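PDB 3KH8: MaoC-like dehydratase from Phytophthora Capsici, which probably catalyses the reversible hydration and dehydration of enoyl-CoA-type substrates, as a hot dog fold lyase related to the hydratase 2 part of multifunctional enzyme type 2. Local coordinates for residues Y87-P92 and Q128-L133; L91-Q96 and E106-A111; Q164-D169 and V174-S179. One frame throughout, in Å; residues are numbered along the deposited sequence.

Contact 1: Y87-P92 and Q128-L133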
loop_
_atom_site.group_PDB
_atom_site.type_symbol
_atom_site.label_atom_id
_atom_site.label_comp_id
_atom_site.label_asym_id
_atom_site.label_seq_id
_atom_site.Cartn_x
_atom_site.Cartn_y
_atom_site.Cartn_z
ATOM N N TYR A 87 -4.699 -0.441 -14.127
ATOM C CA TYR A 87 -4.739 -1.539 -13.146
ATOM C C TYR A 87 -4.815 -2.973 -13.718
ATOM O O TYR A 87 -4.168 -3.869 -13.175
ATOM C CB TYR A 87 -5.807 -1.312 -12.054
ATOM C CG TYR A 87 -5.864 -2.453 -11.057
ATOM C CD1 TYR A 87 -4.813 -2.680 -10.173
ATOM C CD2 TYR A 87 -6.953 -3.323 -11.021
ATOM C CE1 TYR A 87 -4.848 -3.743 -9.260
ATOM C CE2 TYR A 87 -6.998 -4.387 -10.117
ATOM C CZ TYR A 87 -5.945 -4.585 -9.243
ATOM O OH TYR A 87 -5.979 -5.629 -8.352
ATOM N N PRO A 88 -5.579 -3.203 -14.812
ATOM C CA PRO A 88 -5.629 -4.568 -15.363
ATOM C C PRO A 88 -4.277 -5.279 -15.576
ATOM O O PRO A 88 -4.236 -6.506 -15.513
ATOM C CB PRO A 88 -6.362 -4.373 -16.690
ATOM C CG PRO A 88 -7.302 -3.271 -16.405
ATOM C CD PRO A 88 -6.554 -2.326 -15.492
ATOM N N VAL A 89 -3.186 -4.536 -15.791
ATOM C CA VAL A 89 -1.853 -5.152 -15.935
ATOM C C VAL A 89 -1.425 -5.980 -14.720
ATOM O O VAL A 89 -0.569 -6.859 -14.836
ATOM C CB VAL A 89 -0.717 -4.128 -16.264
ATOM C CG1 VAL A 89 -1.046 -3.351 -17.519
ATOM C CG2 VAL A 89 -0.428 -3.184 -15.084
ATOM N N CYS A 90 -2.010 -5.682 -13.561
ATOM C CA CYS A 90 -1.688 -6.396 -12.329
ATOM C C CYS A 90 -2.421 -7.724 -12.200
ATOM O O CYS A 90 -1.964 -8.613 -11.491
ATOM C CB CYS A 90 -1.999 -5.520 -11.109
ATOM S SG CYS A 90 -0.898 -4.115 -10.966
ATOM N N LEU A 91 -3.555 -7.850 -12.886
ATOM C CA LEU A 91 -4.446 -9.009 -12.709
ATOM C C LEU A 91 -3.843 -10.379 -13.074
ATOM O O LEU A 91 -4.131 -11.367 -12.387
ATOM C CB LEU A 91 -5.800 -8.780 -13.393
ATOM C CG LEU A 91 -6.671 -7.650 -12.826
ATOM C CD1 LEU A 91 -7.833 -7.337 -13.758
ATOM C CD2 LEU A 91 -7.178 -7.967 -11.409
ATOM N N PRO A 92 -3.003 -10.448 -14.131
ATOM C CA PRO A 92 -2.308 -11.712 -14.404
ATOM C C PRO A 92 -1.330 -12.138 -13.305
ATOM O O PRO A 92 -1.038 -13.325 -13.179
ATOM C CB PRO A 92 -1.545 -11.421 -15.703
ATOM C CG PRO A 92 -2.306 -10.331 -16.345
ATOM C CD PRO A 92 -2.771 -9.471 -15.214
ATOM N N GLN A 128 4.874 -3.435 -23.409
ATOM C CA GLN A 128 3.541 -3.596 -22.834
ATOM C C GLN A 128 2.499 -2.778 -23.586
ATOM O O GLN A 128 2.708 -1.599 -23.876
ATOM C CB GLN A 128 3.525 -3.218 -21.347
ATOM C CG GLN A 128 2.200 -3.534 -20.639
ATOM C CD GLN A 128 1.929 -5.027 -20.563
ATOM O OE1 GLN A 128 2.790 -5.799 -20.150
ATOM N NE2 GLN A 128 0.736 -5.438 -20.977
ATOM N N SER A 129 1.378 -3.419 -23.887
ATOM C CA SER A 129 0.233 -2.754 -24.481
ATOM C C SER A 129 -1.002 -3.022 -23.629
ATOM O O SER A 129 -1.207 -4.145 -23.157
ATOM C CB SER A 129 0.003 -3.255 -25.907
ATOM O OG SER A 129 -1.169 -2.684 -26.450
ATOM N N VAL A 130 -1.805 -1.979 -23.426
ATOM C CA VAL A 130 -3.063 -2.079 -22.692
ATOM C C VAL A 130 -4.165 -1.390 -23.484
ATOM O O VAL A 130 -4.062 -0.203 -23.803
ATOM C CB VAL A 130 -2.961 -1.454 -21.274
ATOM C CG1 VAL A 130 -4.292 -1.553 -20.538
ATOM C CG2 VAL A 130 -1.871 -2.138 -20.463
ATOM N N GLU A 131 -5.208 -2.146 -23.814
ATOM C CA GLU A 131 -6.380 -1.605 -24.484
ATOM C C GLU A 131 -7.606 -1.782 -23.595
ATOM O O GLU A 131 -7.942 -2.903 -23.209
ATOM C CB GLU A 131 -6.600 -2.291 -25.837
ATOM C CG GLU A 131 -7.714 -1.654 -26.658
ATOM C CD GLU A 131 -8.033 -2.407 -27.941
ATOM O OE1 GLU A 131 -7.319 -3.382 -28.277
ATOM O OE2 GLU A 131 -9.008 -2.010 -28.616
ATOM N N ILE A 132 -8.267 -0.671 -23.273
ATOM C CA ILE A 132 -9.415 -0.699 -22.370
ATOM C C ILE A 132 -10.723 -0.625 -23.161
ATOM O O ILE A 132 -11.028 0.394 -23.785
ATOM C CB ILE A 132 -9.349 0.433 -21.306
ATOM C CG1 ILE A 132 -7.990 0.440 -20.582
ATOM C CG2 ILE A 132 -10.515 0.324 -20.310
ATOM C CD1 ILE A 132 -7.643 -0.872 -19.848
ATOM N N LEU A 133 -11.476 -1.720 -23.138
ATOM C CA LEU A 133 -12.785 -1.781 -23.784
ATOM C C LEU A 133 -13.865 -1.171 -22.889
ATOM O O LEU A 133 -14.740 -0.449 -23.364
ATOM C CB LEU A 133 -13.148 -3.228 -24.154
ATOM C CG LEU A 133 -12.398 -3.991 -25.262
ATOM C CD1 LEU A 133 -12.088 -3.122 -26.483
ATOM C CD2 LEU A 133 -11.132 -4.692 -24.747
#
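Pro88 and Val89 bring the 3-10 turn that leads into helix 91-94 onto the face of the hot dog sheet that carries Gln128, Val130 and Ile132, alternate residues of strand 128-132. The closest touch is methyl on methyl, Val89 CG1 lying 3.3 Å from Val130 CG2, shorter than a usual van der Waals contact. The two side chains cross at about a right angle, and one methyl of each makes the touch. In Val89, CG1 lies anti to the carbonyl carbon (chi1 -57°) and is the branch turned to the strand; CG2 of Val130 holds the matching place in its own residue.

On one side of this pair the ring of Pro88 offers CG to the end of the isoleucine chain, Ile132 CD1, at 4.2 Å. On the other side, Val89 CG1 comes within 4.4 Å of Gln128 NE2, a loose van der Waals approach of the methyl to the amide nitrogen. Gln128 NE2 donates to the neighbouring carbonyl, Ser129 O, at 3.2 Å with a bent N-H...O angle of 144°, approaching from above the carbonyl plane; Gln128 OE1 also has a weak hydrogen bond to His125 NE2. The turn keeps its own shape through backbone bonds, Cys90 N to Tyr87 O (2.8 Å) and Leu91 N to Pro88 O (3.0 Å). The five residues that touch are all buried, and the contact is made mainly by apolar side chains.

Strand 128-132 runs between strand 274-281 and strand 172-184, to both of which it is hydrogen-bonded through its backbone. Ile277 and Leu177 of these neighbours also touch Val130, while Tyr87 and Cys90 of the turn pack against helix 56-65.

Contact 2: L91-Q96 and E106-A111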
loop_
_atom_site.group_PDB
_atom_site.type_symbol
_atom_site.label_atom_id
_atom_site.label_comp_id
_atom_site.label_asym_id
_atom_site.label_seq_id
_atom_site.Cartn_x
_atom_site.Cartn_y
_atom_site.Cartn_z
ATOM N N LEU A 91 -3.555 -7.850 -12.886
ATOM C CA LEU A 91 -4.446 -9.009 -12.709
ATOM C C LEU A 91 -3.843 -10.379 -13.074
ATOM O O LEU A 91 -4.131 -11.367 -12.387
ATOM C CB LEU A 91 -5.800 -8.780 -13.393
ATOM C CG LEU A 91 -6.671 -7.650 -12.826
ATOM C CD1 LEU A 91 -7.833 -7.337 -13.758
ATOM C CD2 LEU A 91 -7.178 -7.967 -11.409
ATOM N N PRO A 92 -3.003 -10.448 -14.131
ATOM C CA PRO A 92 -2.308 -11.712 -14.404
ATOM C C PRO A 92 -1.330 -12.138 -13.305
ATOM O O PRO A 92 -1.038 -13.325 -13.179
ATOM C CB PRO A 92 -1.545 -11.421 -15.703
ATOM C CG PRO A 92 -2.306 -10.331 -16.345
ATOM C CD PRO A 92 -2.771 -9.471 -15.214
ATOM N N PHE A 93 -0.823 -11.183 -12.526
ATOM C CA PHE A 93 0.012 -11.505 -11.367
ATOM C C PHE A 93 -0.865 -11.951 -10.190
ATOM O O PHE A 93 -0.582 -12.950 -9.520
ATOM C CB PHE A 93 0.837 -10.291 -10.928
ATOM C CG PHE A 93 1.853 -9.833 -11.939
ATOM C CD1 PHE A 93 3.160 -10.311 -11.895
ATOM C CD2 PHE A 93 1.513 -8.900 -12.916
ATOM C CE1 PHE A 93 4.111 -9.880 -12.821
ATOM C CE2 PHE A 93 2.460 -8.463 -13.853
ATOM C CZ PHE A 93 3.758 -8.956 -13.804
ATOM N N LYS A 94 -1.926 -11.189 -9.954
ATOM C CA LYS A 94 -2.760 -11.326 -8.761
ATOM C C LYS A 94 -3.668 -12.558 -8.787
ATOM O O LYS A 94 -3.859 -13.221 -7.758
ATOM C CB LYS A 94 -3.606 -10.063 -8.585
ATOM C CG LYS A 94 -4.247 -9.923 -7.217
ATOM C CD LYS A 94 -5.328 -8.867 -7.235
ATOM C CE LYS A 94 -5.941 -8.709 -5.863
ATOM N NZ LYS A 94 -6.938 -9.776 -5.575
ATOM N N GLY A 95 -4.224 -12.856 -9.960
ATOM C CA GLY A 95 -5.280 -13.858 -10.079
ATOM C C GLY A 95 -6.392 -13.542 -9.091
ATOM O O GLY A 95 -6.910 -12.425 -9.064
ATOM N N GLN A 96 -6.740 -14.521 -8.262
ATOM C CA GLN A 96 -7.780 -14.343 -7.244
ATOM C C GLN A 96 -7.208 -14.251 -5.825
ATOM O O GLN A 96 -7.954 -14.292 -4.841
ATOM C CB GLN A 96 -8.806 -15.479 -7.317
ATOM C CG GLN A 96 -9.796 -15.365 -8.469
ATOM C CD GLN A 96 -10.979 -16.305 -8.306
ATOM O OE1 GLN A 96 -10.830 -17.527 -8.361
ATOM N NE2 GLN A 96 -12.166 -15.735 -8.106
ATOM N N GLU A 106 1.477 -18.567 -10.968
ATOM C CA GLU A 106 1.163 -19.730 -11.808
ATOM C C GLU A 106 0.579 -19.312 -13.160
ATOM O O GLU A 106 0.773 -19.988 -14.170
ATOM C CB GLU A 106 0.219 -20.704 -11.085
ATOM C CG GLU A 106 -1.230 -20.238 -10.970
ATOM C CD GLU A 106 -2.167 -21.298 -10.406
ATOM O OE1 GLU A 106 -2.021 -22.493 -10.745
ATOM O OE2 GLU A 106 -3.064 -20.925 -9.625
ATOM N N THR A 107 -0.114 -18.178 -13.159
ATOM C CA THR A 107 -0.789 -17.662 -14.346
ATOM C C THR A 107 0.155 -17.025 -15.380
ATOM O O THR A 107 -0.287 -16.614 -16.453
ATOM C CB THR A 107 -1.976 -16.723 -13.958
ATOM O OG1 THR A 107 -2.217 -15.772 -15.003
ATOM C CG2 THR A 107 -1.690 -15.985 -12.653
ATOM N N ILE A 108 1.448 -16.950 -15.065
ATOM C CA ILE A 108 2.441 -16.393 -15.999
ATOM C C ILE A 108 3.671 -17.290 -16.213
ATOM O O ILE A 108 4.425 -17.092 -17.169
ATOM C CB ILE A 108 2.909 -14.950 -15.605
ATOM C CG1 ILE A 108 3.800 -14.971 -14.355
ATOM C CG2 ILE A 108 1.715 -13.998 -15.440
ATOM C CD1 ILE A 108 4.816 -13.832 -14.291
ATOM N N SER A 109 3.870 -18.266 -15.328
ATOM C CA SER A 109 5.064 -19.116 -15.365
ATOM C C SER A 109 5.011 -20.205 -16.437
ATOM O O SER A 109 6.051 -20.732 -16.840
ATOM C CB SER A 109 5.314 -19.752 -13.994
ATOM O OG SER A 109 4.264 -20.636 -13.646
ATOM N N ALA A 110 3.803 -20.539 -16.889
ATOM C CA ALA A 110 3.602 -21.613 -17.863
ATOM C C ALA A 110 4.240 -21.303 -19.218
ATOM O O ALA A 110 3.890 -20.318 -19.873
ATOM C CB ALA A 110 2.115 -21.918 -18.024
ATOM N N ALA A 111 5.190 -22.145 -19.617
ATOM C CA ALA A 111 5.848 -22.029 -20.916
ATOM C C ALA A 111 5.029 -22.752 -21.988
ATOM O O ALA A 111 4.532 -23.852 -21.745
ATOM C CB ALA A 111 7.261 -22.594 -20.849
#
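Pro92 and Phe93 on helix 91-94 meet Thr107 and Ile108 of the weakly bonded helix 106-109, mostly through carbon. Ile108 supplies two touches from separate branches. Its CG1 stands between the backbone N and the carbonyl carbon (chi1 71°), which parts the chain from the methyl: CG2 reaches the proline ring at Pro92 CB, 4.2 Å away, while Ile108 CD1 comes obliquely to the Phe93 ring, 4.3 Å from CE1. The Phe93 side chain sets out away from 106-109, but its ring comes back nearer to it.

The polar part is slight. Thr107 OG1 donates a weak hydrogen bond of 3.3 Å to Pro92 O, and the position of that carbonyl oxygen is doubtful.

Within 91-96 the helix closes with a backbone bond from Gly95 N to Leu91 O (2.8 Å), and Gly95 then leaves helical geometry with positive phi (52°), a conformation favoured by glycine. Tyr50 of strand 48-54 touches both Pro92 and Thr107. The arrangement is that of a short helix ending at a glycine of positive phi, with the short helix 106-109 packed on it at Pro92 and Phe93, in the N-terminal hydratase 2-like half of a hot dog protein.

Contact 3: Q164-D169 and V174-S179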
loop_
_atom_site.group_PDB
_atom_site.type_symbol
_atom_site.label_atom_id
_atom_site.label_comp_id
_atom_site.label_asym_id
_atom_site.label_seq_id
_atom_site.Cartn_x
_atom_site.Cartn_y
_atom_site.Cartn_z
ATOM N N GLN A 164 -0.627 -12.405 -25.148
ATOM C CA GLN A 164 -1.865 -11.656 -25.076
ATOM C C GLN A 164 -2.737 -12.153 -23.928
ATOM O O GLN A 164 -2.830 -13.353 -23.683
ATOM C CB GLN A 164 -2.622 -11.776 -26.399
ATOM C CG GLN A 164 -3.962 -11.059 -26.444
ATOM C CD GLN A 164 -4.646 -11.205 -27.791
ATOM O OE1 GLN A 164 -4.114 -10.787 -28.815
ATOM N NE2 GLN A 164 -5.833 -11.805 -27.793
ATOM N N THR A 165 -3.366 -11.212 -23.233
ATOM C CA THR A 165 -4.344 -11.530 -22.200
ATOM C C THR A 165 -5.619 -10.747 -22.469
ATOM O O THR A 165 -5.593 -9.523 -22.592
ATOM C CB THR A 165 -3.811 -11.210 -20.785
ATOM O OG1 THR A 165 -2.623 -11.968 -20.544
ATOM C CG2 THR A 165 -4.849 -11.560 -19.719
ATOM N N GLN A 166 -6.729 -11.467 -22.575
ATOM C CA GLN A 166 -8.034 -10.844 -22.718
ATOM C C GLN A 166 -8.845 -11.037 -21.440
ATOM O O GLN A 166 -9.022 -12.165 -20.976
ATOM C CB GLN A 166 -8.777 -11.428 -23.923
ATOM C CG GLN A 166 -8.230 -10.979 -25.272
ATOM C CD GLN A 166 -8.919 -11.660 -26.440
ATOM O OE1 GLN A 166 -8.662 -12.829 -26.734
ATOM N NE2 GLN A 166 -9.800 -10.930 -27.112
ATOM N N PHE A 167 -9.312 -9.930 -20.866
ATOM C CA PHE A 167 -10.201 -9.978 -19.709
ATOM C C PHE A 167 -11.628 -9.647 -20.102
ATOM O O PHE A 167 -11.875 -8.726 -20.887
ATOM C CB PHE A 167 -9.734 -9.040 -18.593
ATOM C CG PHE A 167 -8.528 -9.533 -17.853
ATOM C CD1 PHE A 167 -8.603 -10.671 -17.049
ATOM C CD2 PHE A 167 -7.313 -8.862 -17.960
ATOM C CE1 PHE A 167 -7.489 -11.133 -16.367
ATOM C CE2 PHE A 167 -6.193 -9.314 -17.276
ATOM C CZ PHE A 167 -6.279 -10.453 -16.479
ATOM N N GLU A 168 -12.559 -10.411 -19.542
ATOM C CA GLU A 168 -13.981 -10.264 -19.819
ATOM C C GLU A 168 -14.812 -10.647 -18.595
ATOM O O GLU A 168 -14.351 -11.390 -17.728
ATOM C CB GLU A 168 -14.378 -11.140 -21.016
ATOM C CG GLU A 168 -13.947 -12.605 -20.882
ATOM C CD GLU A 168 -14.320 -13.461 -22.079
ATOM O OE1 GLU A 168 -14.382 -12.939 -23.214
ATOM O OE2 GLU A 168 -14.540 -14.670 -21.883
ATOM N N ASP A 169 -16.030 -10.118 -18.522
ATOM C CA ASP A 169 -17.034 -10.637 -17.592
ATOM C C ASP A 169 -18.250 -11.125 -18.377
ATOM O O ASP A 169 -18.172 -11.293 -19.598
ATOM C CB ASP A 169 -17.409 -9.603 -16.518
ATOM C CG ASP A 169 -17.905 -8.285 -17.094
ATOM O OD1 ASP A 169 -18.297 -8.230 -18.282
ATOM O OD2 ASP A 169 -17.906 -7.289 -16.340
ATOM N N VAL A 174 -13.479 -6.554 -21.405
ATOM C CA VAL A 174 -13.183 -5.341 -20.631
ATOM C C VAL A 174 -11.794 -4.769 -20.945
ATOM O O VAL A 174 -11.637 -3.553 -21.054
ATOM C CB VAL A 174 -13.413 -5.503 -19.081
ATOM C CG1 VAL A 174 -14.748 -6.190 -18.783
ATOM C CG2 VAL A 174 -12.273 -6.248 -18.410
ATOM N N ALA A 175 -10.799 -5.646 -21.100
ATOM C CA ALA A 175 -9.427 -5.219 -21.398
ATOM C C ALA A 175 -8.636 -6.250 -22.192
ATOM O O ALA A 175 -8.807 -7.462 -22.017
ATOM C CB ALA A 175 -8.676 -4.845 -20.112
ATOM N N LYS A 176 -7.762 -5.748 -23.061
ATOM C CA LYS A 176 -6.840 -6.582 -23.816
ATOM C C LYS A 176 -5.411 -6.115 -23.545
ATOM O O LYS A 176 -5.079 -4.940 -23.742
ATOM C CB LYS A 176 -7.169 -6.518 -25.309
ATOM C CG LYS A 176 -6.293 -7.390 -26.199
ATOM C CD LYS A 176 -6.713 -7.246 -27.652
ATOM C CE LYS A 176 -5.680 -7.845 -28.583
ATOM N NZ LYS A 176 -5.936 -7.470 -30.002
ATOM N N LEU A 177 -4.581 -7.041 -23.075
ATOM C CA LEU A 177 -3.187 -6.751 -22.766
ATOM C C LEU A 177 -2.282 -7.552 -23.687
ATOM O O LEU A 177 -2.558 -8.715 -23.975
ATOM C CB LEU A 177 -2.859 -7.114 -21.311
ATOM C CG LEU A 177 -3.823 -6.769 -20.168
ATOM C CD1 LEU A 177 -3.299 -7.346 -18.854
ATOM C CD2 LEU A 177 -4.040 -5.277 -20.043
ATOM N N ILE A 178 -1.209 -6.924 -24.154
ATOM C CA ILE A 178 -0.148 -7.651 -24.843
ATOM C C ILE A 178 1.187 -7.340 -24.179
ATOM O O ILE A 178 1.612 -6.181 -24.116
ATOM C CB ILE A 178 -0.090 -7.342 -26.364
ATOM C CG1 ILE A 178 -1.421 -7.704 -27.034
ATOM C CG2 ILE A 178 1.079 -8.099 -27.018
ATOM C CD1 ILE A 178 -1.639 -7.053 -28.392
ATOM N N SER A 179 1.824 -8.392 -23.673
ATOM C CA SER A 179 3.119 -8.294 -23.022
ATOM C C SER A 179 4.203 -8.824 -23.951
ATOM O O SER A 179 4.068 -9.915 -24.509
ATOM C CB SER A 179 3.112 -9.094 -21.717
ATOM O OG SER A 179 4.391 -9.084 -21.104
#
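Thr165 and Leu177 form a hydrogen-bonded antiparallel pair: Thr165 N reaches Leu177 O at 2.7 Å, and Leu177 N returns a bond to Thr165 O, also 2.7 Å. Two residues on, Phe167 N donates to Ala175 O at 2.8 Å. Phe167 O is gripped twice, by Val174 N at 2.7 Å and by Ala175 N at 3.3 Å, both arriving from the same face of its carbonyl plane. Val174 and Ala175 thus share one opposing residue, a classic beta bulge, where Val174 CG2 also abuts Phe167 CB.

On the face that carries Thr165, Phe167, Ala175 and Leu177, Leu177 CD1 comes to the edge of the Phe167 ring, 3.8 Å from CE2. Thr165 CG2 covers a face of that ring toward its rim, 3.5 Å above the plane. On the face of Gln164, Gln166 and Lys176, the extended Lys176 chain, its CG anti to the backbone N (chi1 -178°), slants across Gln164, with CE 3.3 Å from Gln164 OE1, while the Gln166 and Lys176 chains run side by side.

At the turn end, Asp169 OD1 lies near Val174 CG1, but is salt-bridged to Arg134 and also accepts from Asn171 N. This hairpin sits between strand 141-154, bonded to strand 158-169, and strand 123-132, bonded to strand 172-184; Tyr50 and Ala52 of strand 48-54 and Leu91 and Pro92 of helix 91-94 pack on Phe167.

How the contacts relate
All three contacts belong to the N-terminal hydratase 2-like half of the chain. Contacts 1 and 2 set out from one stretch, sharing Leu91 and Pro92; contact 2 is completed first along the sequence, then contact 1, and contact 3 follows as a hairpin. Contacts 1 and 3, whose centres lie about 6 Å apart, use neighbouring strands of one sheet, 123-132 and 172-184. The centre of contact 2 lies about 13 Å from each of the other two. The short helix links them: Leu91 CB packs 3.5 Å from Phe167 CZ, and Pro92 CG 4.0 Å from Leu177 CD1. Helix 91-94 therefore joins the sheet's apolar face to helix 106-109, in the partly buried contact 2.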